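Local coordinates for protein MYB21 (Trichomonas vaginalis, PDB 3OSG) that binds promoter DNA through its R2R3 Myb domain and probably acts as a sequence-specific transcription factor for genes read by RNA polymerase II, at residues 16-21 against 41-46; 86-91 against 97-102. All blocks are in the same frame, centred on the assembly; numbering follows the deposited sequence.

Contact 1: 16-21 against 41-46; sequences PEEDEM and PNRNAR. With nucleotides of chain B.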
loop_
_atom_site.group_PDB
_atom_site.type_symbol
_atom_site.label_atom_id
_atom_site.label_comp_id
_atom_site.label_asym_id
_atom_site.label_seq_id
_atom_site.Cartn_x
_atom_site.Cartn_y
_atom_site.Cartn_z
ATOM N N PRO A 16 -2.991 -5.187 -14.029
ATOM C CA PRO A 16 -1.612 -5.680 -14.106
ATOM C C PRO A 16 -0.826 -4.902 -15.153
ATOM O O PRO A 16 0.377 -4.673 -15.012
ATOM C CB PRO A 16 -1.785 -7.142 -14.551
ATOM C CG PRO A 16 -3.206 -7.481 -14.236
ATOM C CD PRO A 16 -3.961 -6.211 -14.446
ATOM N N GLU A 17 -1.528 -4.487 -16.197
ATOM C CA GLU A 17 -0.934 -3.698 -17.270
ATOM C C GLU A 17 -0.561 -2.281 -16.811
ATOM O O GLU A 17 0.544 -1.798 -17.084
ATOM C CB GLU A 17 -1.890 -3.659 -18.474
ATOM C CG GLU A 17 -2.012 -5.003 -19.252
ATOM C CD GLU A 17 -2.922 -6.051 -18.584
ATOM O OE1 GLU A 17 -3.388 -5.826 -17.443
ATOM O OE2 GLU A 17 -3.178 -7.111 -19.217
ATOM N N GLU A 18 -1.472 -1.617 -16.108
ATOM C CA GLU A 18 -1.177 -0.295 -15.543
ATOM C C GLU A 18 -0.019 -0.362 -14.562
ATOM O O GLU A 18 0.782 0.551 -14.482
ATOM C CB GLU A 18 -2.399 0.264 -14.822
ATOM C CG GLU A 18 -3.419 0.882 -15.733
ATOM C CD GLU A 18 -4.673 1.318 -14.997
ATOM O OE1 GLU A 18 -5.212 0.515 -14.195
ATOM O OE2 GLU A 18 -5.122 2.464 -15.228
ATOM N N ASP A 19 0.046 -1.440 -13.795
ATOM C CA ASP A 19 1.140 -1.649 -12.862
ATOM C C ASP A 19 2.465 -1.693 -13.628
ATOM O O ASP A 19 3.439 -1.043 -13.241
ATOM C CB ASP A 19 0.927 -2.950 -12.075
ATOM C CG ASP A 19 -0.132 -2.812 -10.984
ATOM O OD1 ASP A 19 -0.507 -1.664 -10.651
ATOM O OD2 ASP A 19 -0.582 -3.847 -10.449
ATOM N N GLU A 20 2.484 -2.454 -14.721
ATOM C CA GLU A 20 3.672 -2.547 -15.566
ATOM C C GLU A 20 4.056 -1.171 -16.107
ATOM O O GLU A 20 5.190 -0.726 -15.941
ATOM C CB GLU A 20 3.451 -3.533 -16.711
ATOM C CG GLU A 20 3.752 -4.972 -16.325
ATOM C CD GLU A 20 5.097 -5.125 -15.621
ATOM O OE1 GLU A 20 6.135 -4.712 -16.194
ATOM O OE2 GLU A 20 5.115 -5.665 -14.490
ATOM N N MET A 21 3.095 -0.519 -16.752
ATOM C CA MET A 21 3.198 0.877 -17.136
ATOM C C MET A 21 3.818 1.750 -16.034
ATOM O O MET A 21 4.806 2.451 -16.271
ATOM C CB MET A 21 1.806 1.387 -17.504
ATOM C CG MET A 21 1.790 2.704 -18.230
ATOM S SD MET A 21 0.295 2.903 -19.225
ATOM C CE MET A 21 0.331 4.675 -19.467
ATOM N N PRO A 41 -4.272 8.136 -18.725
ATOM C CA PRO A 41 -5.467 8.948 -18.999
ATOM C C PRO A 41 -6.480 8.973 -17.838
ATOM O O PRO A 41 -7.183 9.975 -17.642
ATOM C CB PRO A 41 -6.069 8.278 -20.239
ATOM C CG PRO A 41 -5.511 6.889 -20.232
ATOM C CD PRO A 41 -4.135 7.005 -19.658
ATOM N N ASN A 42 -6.543 7.893 -17.071
ATOM C CA ASN A 42 -7.516 7.817 -15.985
ATOM C C ASN A 42 -6.916 7.874 -14.576
ATOM O O ASN A 42 -7.581 7.503 -13.614
ATOM C CB ASN A 42 -8.348 6.537 -16.123
ATOM C CG ASN A 42 -9.047 6.431 -17.471
ATOM O OD1 ASN A 42 -9.809 7.324 -17.861
ATOM N ND2 ASN A 42 -8.804 5.325 -18.184
ATOM N N ARG A 43 -5.672 8.330 -14.446
ATOM C CA ARG A 43 -5.014 8.340 -13.142
ATOM C C ARG A 43 -4.422 9.709 -12.808
ATOM O O ARG A 43 -3.881 10.393 -13.678
ATOM C CB ARG A 43 -3.890 7.300 -13.103
ATOM C CG ARG A 43 -4.349 5.859 -13.355
ATOM C CD ARG A 43 -5.235 5.336 -12.234
ATOM N NE ARG A 43 -5.674 3.968 -12.496
ATOM C CZ ARG A 43 -6.423 3.269 -11.661
ATOM N NH1 ARG A 43 -6.792 3.824 -10.513
ATOM N NH2 ARG A 43 -6.795 2.029 -11.971
ATOM N N ASN A 44 -4.513 10.109 -11.547
ATOM C CA ASN A 44 -3.872 11.342 -11.116
ATOM C C ASN A 44 -2.558 11.057 -10.378
ATOM O O ASN A 44 -2.169 9.891 -10.218
ATOM C CB ASN A 44 -4.826 12.145 -10.240
ATOM C CG ASN A 44 -5.204 11.405 -8.977
ATOM O OD1 ASN A 44 -4.384 10.705 -8.400
ATOM N ND2 ASN A 44 -6.446 11.565 -8.539
ATOM N N ALA A 45 -1.872 12.110 -9.930
ATOM C CA ALA A 45 -0.564 11.945 -9.291
ATOM C C ALA A 45 -0.670 11.133 -7.999
ATOM O O ALA A 45 0.172 10.275 -7.721
ATOM C CB ALA A 45 0.084 13.311 -9.005
ATOM N N ARG A 46 -1.702 11.428 -7.214
ATOM C CA ARG A 46 -1.935 10.753 -5.937
ATOM C C ARG A 46 -2.106 9.241 -6.121
ATOM O O ARG A 46 -1.545 8.439 -5.374
ATOM C CB ARG A 46 -3.203 11.318 -5.303
ATOM C CG ARG A 46 -3.469 10.857 -3.914
ATOM C CD ARG A 46 -4.537 9.764 -3.854
ATOM N NE ARG A 46 -4.510 9.245 -2.499
ATOM C CZ ARG A 46 -5.412 9.487 -1.557
ATOM N NH1 ARG A 46 -6.513 10.190 -1.807
ATOM N NH2 ARG A 46 -5.210 8.985 -0.358
ATOM P P DG B 8 -12.520 10.602 -3.419
ATOM O OP1 DG B 8 -13.831 10.767 -4.066
ATOM O OP2 DG B 8 -11.299 11.162 -4.028
ATOM O "O5'" DG B 8 -12.673 11.154 -1.927
ATOM C "C5'" DG B 8 -13.528 10.487 -1.021
ATOM C "C4'" DG B 8 -13.666 11.271 0.274
ATOM O "O4'" DG B 8 -12.616 10.902 1.194
ATOM C "C3'" DG B 8 -13.530 12.772 0.144
ATOM O "O3'" DG B 8 -14.296 13.365 1.177
ATOM C "C2'" DG B 8 -12.026 12.996 0.311
ATOM C "C1'" DG B 8 -11.667 11.944 1.355
ATOM N N9 DG B 8 -10.372 11.284 1.198
ATOM C C8 DG B 8 -9.767 10.896 0.027
ATOM N N7 DG B 8 -8.629 10.285 0.202
ATOM C C5 DG B 8 -8.478 10.258 1.571
ATOM C C6 DG B 8 -7.432 9.727 2.356
ATOM O O6 DG B 8 -6.413 9.156 1.974
ATOM N N1 DG B 8 -7.652 9.906 3.724
ATOM C C2 DG B 8 -8.760 10.519 4.257
ATOM N N2 DG B 8 -8.794 10.586 5.592
ATOM N N3 DG B 8 -9.750 11.035 3.533
ATOM C C4 DG B 8 -9.544 10.859 2.203
ATOM P P DC B 7 -9.358 5.026 -6.300
ATOM O OP1 DC B 7 -10.392 4.897 -7.329
ATOM O OP2 DC B 7 -7.969 5.409 -6.626
ATOM O "O5'" DC B 7 -9.900 6.042 -5.192
ATOM C "C5'" DC B 7 -11.263 6.002 -4.808
ATOM C "C4'" DC B 7 -11.512 6.837 -3.563
ATOM O "O4'" DC B 7 -10.814 6.298 -2.396
ATOM C "C3'" DC B 7 -11.128 8.315 -3.670
ATOM O "O3'" DC B 7 -12.249 9.039 -3.150
ATOM C "C2'" DC B 7 -9.895 8.407 -2.783
ATOM C "C1'" DC B 7 -10.209 7.372 -1.699
ATOM N N1 DC B 7 -9.045 6.865 -0.904
ATOM C C2 DC B 7 -9.210 6.697 0.456
ATOM O O2 DC B 7 -10.298 6.970 0.945
ATOM N N3 DC B 7 -8.190 6.238 1.208
ATOM C C4 DC B 7 -7.024 5.952 0.663
ATOM N N4 DC B 7 -6.059 5.508 1.480
ATOM C C5 DC B 7 -6.815 6.114 -0.740
ATOM C C6 DC B 7 -7.851 6.562 -1.473
ATOM P P DT B 9 -14.476 14.954 1.251
ATOM O OP1 DT B 9 -15.750 15.176 1.954
ATOM O OP2 DT B 9 -14.217 15.550 -0.076
ATOM O "O5'" DT B 9 -13.283 15.429 2.208
ATOM C "C5'" DT B 9 -13.231 14.899 3.540
ATOM C "C4'" DT B 9 -11.883 15.165 4.186
ATOM O "O4'" DT B 9 -10.856 14.315 3.634
ATOM C "C3'" DT B 9 -11.369 16.593 4.024
ATOM O "O3'" DT B 9 -11.592 17.207 5.286
ATOM C "C2'" DT B 9 -9.900 16.428 3.603
ATOM C "C1'" DT B 9 -9.622 14.952 3.877
ATOM N N1 DT B 9 -8.597 14.313 3.006
ATOM C C2 DT B 9 -7.531 13.680 3.601
ATOM O O2 DT B 9 -7.363 13.627 4.803
ATOM N N3 DT B 9 -6.631 13.115 2.738
ATOM C C4 DT B 9 -6.690 13.107 1.367
ATOM O O4 DT B 9 -5.839 12.556 0.673
ATOM C C5 DT B 9 -7.823 13.772 0.802
ATOM C C7 DT B 9 -7.955 13.803 -0.693
ATOM C C6 DT B 9 -8.717 14.338 1.632
#
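Glu18 and Arg43 meet in a side-on salt bridge in which two neighbouring nitrogens of the guanidinium each take one carboxylate oxygen. Arg43 NE lies 3.2 Å from Glu18 OE2 and Arg43 NH2 lies 3.1 Å from Glu18 OE1. The first bond is nearly straight (170°) and runs in the guanidinium plane, yet it reaches OE2 from above the carboxylate; the second comes to OE1 on its syn side. With the two planes 49° apart, the pair is twisted rather than coplanar. Glu18 suits the place because its chain, extended beyond CG (chi2 175°), carries the acid across a backbone gap of 9.7 Å between the CA atoms of Glu18 and Arg43.

The arginine end is the tightly packed one. Arg43 is buried, its NH1 hydrogen-bonded to Gln12 O and its guanidinium in a cation-pi contact with Phe14, so carbonyl, carboxylate and ring together hold its rotation and probably balance its charge. Around this, the segments are loose: Met21 CE stops 5.0 Å from Pro41 CD, Glu18 is partly exposed, and Pro41 and Asn42 lie at the surface.

Past Arg43 the chain turns to the DNA. Asn44 holds the N-cap position, its OD1 accepting from Gln47 N, a common role for asparagine. Arg46 then reads a guanine by two hydrogen bonds, NH1 to N7 of DG8 of chain B at 2.9 Å and NH2 to O6 of the same base, while C5 of DC7 of chain B lies over one guanidinium face. Asp50 steadies Arg46 NE by a salt bridge. The contact thus ties the first turn of helix 16-29 to the loop entering the base-reading helix 45-56, while Asp19 joins the same two helices through Arg51.

Contact 2: 86-91 against 97-102; sequences IIAKFF and IHIKNR. With nucleotides of chain C; nucleotides of chain B.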
loop_
_atom_site.group_PDB
_atom_site.type_symbol
_atom_site.label_atom_id
_atom_site.label_comp_id
_atom_site.label_asym_id
_atom_site.label_seq_id
_atom_site.Cartn_x
_atom_site.Cartn_y
_atom_site.Cartn_z
ATOM N N ILE A 86 4.733 5.212 12.327
ATOM C CA ILE A 86 5.792 4.864 13.266
ATOM C C ILE A 86 5.927 3.358 13.371
ATOM O O ILE A 86 7.018 2.813 13.227
ATOM C CB ILE A 86 5.502 5.432 14.654
ATOM C CG1 ILE A 86 5.763 6.942 14.650
ATOM C CG2 ILE A 86 6.355 4.740 15.705
ATOM C CD1 ILE A 86 5.694 7.595 16.028
ATOM N N ILE A 87 4.803 2.691 13.605
ATOM C CA ILE A 87 4.800 1.255 13.788
ATOM C C ILE A 87 5.361 0.527 12.581
ATOM O O ILE A 87 6.051 -0.480 12.733
ATOM C CB ILE A 87 3.387 0.745 14.107
ATOM C CG1 ILE A 87 2.968 1.242 15.486
ATOM C CG2 ILE A 87 3.356 -0.760 14.085
ATOM C CD1 ILE A 87 1.546 0.974 15.818
ATOM N N ALA A 88 5.071 1.038 11.384
ATOM C CA ALA A 88 5.492 0.381 10.150
ATOM C C ALA A 88 7.012 0.420 9.993
ATOM O O ALA A 88 7.593 -0.353 9.219
ATOM C CB ALA A 88 4.822 1.029 8.952
ATOM N N LYS A 89 7.649 1.331 10.718
ATOM C CA LYS A 89 9.106 1.380 10.744
ATOM C C LYS A 89 9.674 0.007 11.136
ATOM O O LYS A 89 10.684 -0.443 10.585
ATOM C CB LYS A 89 9.586 2.439 11.737
ATOM C CG LYS A 89 9.349 3.885 11.327
ATOM C CD LYS A 89 10.242 4.271 10.162
ATOM C CE LYS A 89 10.380 5.788 10.047
ATOM N NZ LYS A 89 11.445 6.160 9.068
ATOM N N PHE A 90 9.012 -0.657 12.085
ATOM C CA PHE A 90 9.476 -1.958 12.580
ATOM C C PHE A 90 9.124 -3.150 11.684
ATOM O O PHE A 90 9.425 -4.289 12.030
ATOM C CB PHE A 90 8.971 -2.205 14.005
ATOM C CG PHE A 90 9.334 -1.111 14.966
ATOM C CD1 PHE A 90 8.429 -0.111 15.274
ATOM C CD2 PHE A 90 10.593 -1.071 15.542
ATOM C CE1 PHE A 90 8.770 0.907 16.149
ATOM C CE2 PHE A 90 10.943 -0.060 16.416
ATOM C CZ PHE A 90 10.033 0.931 16.724
ATOM N N PHE A 91 8.509 -2.890 10.531
ATOM C CA PHE A 91 8.092 -3.965 9.635
ATOM C C PHE A 91 8.676 -3.784 8.241
ATOM O O PHE A 91 8.064 -3.171 7.368
ATOM C CB PHE A 91 6.565 -4.057 9.568
ATOM C CG PHE A 91 5.916 -4.397 10.887
ATOM C CD1 PHE A 91 5.551 -5.700 11.179
ATOM C CD2 PHE A 91 5.677 -3.417 11.831
ATOM C CE1 PHE A 91 4.955 -6.012 12.384
ATOM C CE2 PHE A 91 5.081 -3.721 13.043
ATOM C CZ PHE A 91 4.720 -5.023 13.320
ATOM N N ILE A 97 -0.137 1.636 5.445
ATOM C CA ILE A 97 -1.371 1.161 4.827
ATOM C C ILE A 97 -1.586 -0.298 5.222
ATOM O O ILE A 97 -2.661 -0.669 5.680
ATOM C CB ILE A 97 -1.305 1.225 3.276
ATOM C CG1 ILE A 97 -1.416 2.670 2.775
ATOM C CG2 ILE A 97 -2.352 0.302 2.648
ATOM C CD1 ILE A 97 -2.568 3.453 3.341
ATOM N N HIS A 98 -0.548 -1.111 5.049
ATOM C CA HIS A 98 -0.634 -2.528 5.381
ATOM C C HIS A 98 -0.840 -2.745 6.878
ATOM O O HIS A 98 -1.650 -3.587 7.289
ATOM C CB HIS A 98 0.601 -3.306 4.892
ATOM C CG HIS A 98 0.991 -3.006 3.475
ATOM N ND1 HIS A 98 0.105 -3.081 2.421
ATOM C CD2 HIS A 98 2.177 -2.628 2.940
ATOM C CE1 HIS A 98 0.725 -2.760 1.299
ATOM N NE2 HIS A 98 1.983 -2.477 1.587
ATOM N N ILE A 99 -0.114 -1.995 7.694
ATOM C CA ILE A 99 -0.240 -2.134 9.142
ATOM C C ILE A 99 -1.658 -1.842 9.628
ATOM O O ILE A 99 -2.214 -2.605 10.428
ATOM C CB ILE A 99 0.786 -1.244 9.916
ATOM C CG1 ILE A 99 2.068 -2.021 10.218
ATOM C CG2 ILE A 99 0.198 -0.773 11.237
ATOM C CD1 ILE A 99 2.916 -2.378 9.024
ATOM N N LYS A 100 -2.259 -0.752 9.159
ATOM C CA LYS A 100 -3.608 -0.428 9.626
ATOM C C LYS A 100 -4.699 -1.389 9.086
ATOM O O LYS A 100 -5.656 -1.691 9.792
ATOM C CB LYS A 100 -3.963 1.066 9.481
ATOM C CG LYS A 100 -4.191 1.614 8.076
ATOM C CD LYS A 100 -4.469 3.123 8.145
ATOM C CE LYS A 100 -4.619 3.724 6.752
ATOM N NZ LYS A 100 -5.853 3.205 6.079
ATOM N N ASN A 101 -4.535 -1.911 7.870
ATOM C CA ASN A 101 -5.426 -2.983 7.409
ATOM C C ASN A 101 -5.305 -4.239 8.285
ATOM O O ASN A 101 -6.302 -4.884 8.631
ATOM C CB ASN A 101 -5.146 -3.355 5.939
ATOM C CG ASN A 101 -5.770 -2.368 4.952
ATOM O OD1 ASN A 101 -6.781 -1.722 5.241
ATOM N ND2 ASN A 101 -5.173 -2.262 3.782
ATOM N N ARG A 102 -4.074 -4.586 8.633
ATOM C CA ARG A 102 -3.818 -5.796 9.400
ATOM C C ARG A 102 -4.354 -5.700 10.817
ATOM O O ARG A 102 -4.706 -6.720 11.407
ATOM C CB ARG A 102 -2.330 -6.117 9.434
ATOM C CG ARG A 102 -2.032 -7.486 9.978
ATOM C CD ARG A 102 -2.571 -8.568 9.072
ATOM N NE ARG A 102 -2.333 -9.876 9.667
ATOM C CZ ARG A 102 -2.795 -11.024 9.184
ATOM N NH1 ARG A 102 -3.539 -11.044 8.090
ATOM N NH2 ARG A 102 -2.516 -12.156 9.811
ATOM P P DG C 6 -6.857 6.217 12.324
ATOM O OP1 DG C 6 -7.036 6.414 13.777
ATOM O OP2 DG C 6 -6.393 4.916 11.832
ATOM O "O5'" DG C 6 -8.206 6.636 11.633
ATOM C "C5'" DG C 6 -8.753 7.911 11.937
ATOM C "C4'" DG C 6 -9.898 8.269 11.005
ATOM O "O4'" DG C 6 -9.495 8.277 9.604
ATOM C "C3'" DG C 6 -11.090 7.331 11.103
ATOM O "O3'" DG C 6 -12.240 8.187 11.039
ATOM C "C2'" DG C 6 -10.906 6.423 9.884
ATOM C "C1'" DG C 6 -10.271 7.359 8.852
ATOM N N9 DG C 6 -9.309 6.732 7.944
ATOM C C8 DG C 6 -8.232 5.991 8.328
ATOM N N7 DG C 6 -7.502 5.571 7.336
ATOM C C5 DG C 6 -8.131 6.069 6.207
ATOM C C6 DG C 6 -7.777 5.916 4.835
ATOM O O6 DG C 6 -6.788 5.306 4.378
ATOM N N1 DG C 6 -8.682 6.577 3.998
ATOM C C2 DG C 6 -9.776 7.287 4.472
ATOM N N2 DG C 6 -10.565 7.885 3.574
ATOM N N3 DG C 6 -10.104 7.425 5.752
ATOM C C4 DG C 6 -9.241 6.797 6.569
ATOM P P DA B 5 -4.297 -5.115 -0.284
ATOM O OP1 DA B 5 -3.709 -6.354 -0.797
ATOM O OP2 DA B 5 -3.590 -4.300 0.727
ATOM O "O5'" DA B 5 -4.618 -4.184 -1.545
ATOM C "C5'" DA B 5 -5.400 -4.730 -2.587
ATOM C "C4'" DA B 5 -6.106 -3.625 -3.332
ATOM O "O4'" DA B 5 -7.138 -3.067 -2.478
ATOM C "C3'" DA B 5 -5.221 -2.439 -3.722
ATOM O "O3'" DA B 5 -5.720 -1.903 -4.936
ATOM C "C2'" DA B 5 -5.425 -1.455 -2.578
ATOM C "C1'" DA B 5 -6.879 -1.706 -2.202
ATOM N N9 DA B 5 -7.151 -1.533 -0.775
ATOM C C8 DA B 5 -6.341 -1.903 0.261
ATOM N N7 DA B 5 -6.831 -1.633 1.451
ATOM C C5 DA B 5 -8.059 -1.076 1.182
ATOM C C6 DA B 5 -9.078 -0.598 2.027
ATOM N N6 DA B 5 -8.980 -0.623 3.361
ATOM N N1 DA B 5 -10.190 -0.107 1.457
ATOM C C2 DA B 5 -10.280 -0.106 0.120
ATOM N N3 DA B 5 -9.376 -0.529 -0.777
ATOM C C4 DA B 5 -8.278 -1.006 -0.185
ATOM P P DC C 5 -0.369 7.888 11.062
ATOM O OP1 DC C 5 -0.047 8.081 12.490
ATOM O OP2 DC C 5 0.220 6.766 10.311
ATOM O "O5'" DC C 5 -1.944 7.874 10.827
ATOM C "C5'" DC C 5 -2.719 8.901 11.378
ATOM C "C4'" DC C 5 -4.134 8.709 10.913
ATOM O "O4'" DC C 5 -4.191 8.992 9.493
ATOM C "C3'" DC C 5 -4.691 7.290 11.100
ATOM O "O3'" DC C 5 -5.928 7.420 11.789
ATOM C "C2'" DC C 5 -4.883 6.788 9.671
ATOM C "C1'" DC C 5 -5.139 8.105 8.938
ATOM N N1 DC C 5 -4.907 8.030 7.474
ATOM C C2 DC C 5 -5.806 8.631 6.606
ATOM O O2 DC C 5 -6.775 9.199 7.101
ATOM N N3 DC C 5 -5.578 8.563 5.265
ATOM C C4 DC C 5 -4.506 7.913 4.806
ATOM N N4 DC C 5 -4.301 7.852 3.492
ATOM C C5 DC C 5 -3.567 7.303 5.681
ATOM C C6 DC C 5 -3.810 7.378 6.992
#
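Ile99 projects from helix 96-109 into an apolar pocket made by Ile87, Ala88 and Phe91, and its beta-branched shape lets it fill that pocket on two sides. The bond from CA to CB heads toward the facing segment; beyond it the CG2 methyl reaches CG2 of Ile87 at 4.3 Å. The other branch starts with CG1, which lies 4.2 Å from Ala88 CA. Its tip, CD1, comes nearest of all: 3.9 Å from Ala88 CB and 4.1 Å from Phe91 CB, meeting the phenyl ring obliquely near CG and CD2. The chi1 of -92°, well off a staggered value, swings this branch between Ala88 and Phe91. Alanine suits its place because its small methyl lets the two backbones approach, with CA atoms of Ala88 and Ile99 only 6.3 Å apart. Trp65 and Trp84 also touch Ile99, while Ile87 and Phe91 reach on to helix 67-80.

The next two residues of the helix face the DNA. Lys100 starts with CG between its backbone N and carbonyl carbon (chi1 71°), runs straight, then bends at chi4, bringing NZ to 2.9 Å from O6 and 3.1 Å from N7 of DG6 of chain C. Asn101 reads an adenine with both ends of its amide: ND2 gives to N7 of DA5 of chain B at 2.9 Å, and OD1 takes a bond from N6 of that base. Asparagine, donor beside acceptor, matches that edge, just as a lysine donor matches two guanine acceptors.

A helix buried on one face and reading bases with another fits the helix-turn-helix character of Myb-like DNA-binding domains. Across the segments no hydrogen bond forms: apolar packing holds the helix on the protein side, while the polar ends of Lys100 and Asn101 bond to the bases.

How the contacts relate
From the N terminus, helix 16-29 comes first, and after helix 33-38 the chain returns in contact 1, which closes a loop of 19 mostly helical residues and ties the start of the first helix to the entry of helix 45-56. The chain then passes to helix 67-80 and on to contact 2, a much shorter closure over five intervening residues that joins the end of helix 84-88 and the turn after it to helix 96-109. The two lie in series, neither nested nor crossing, on opposite sides of the chain's centre, with centres 24 Å apart and nearest atoms about 7 Å apart. They fall in different Myb-like sequence ranges, and in both the second segment carries base-reading side chains onto the DNA.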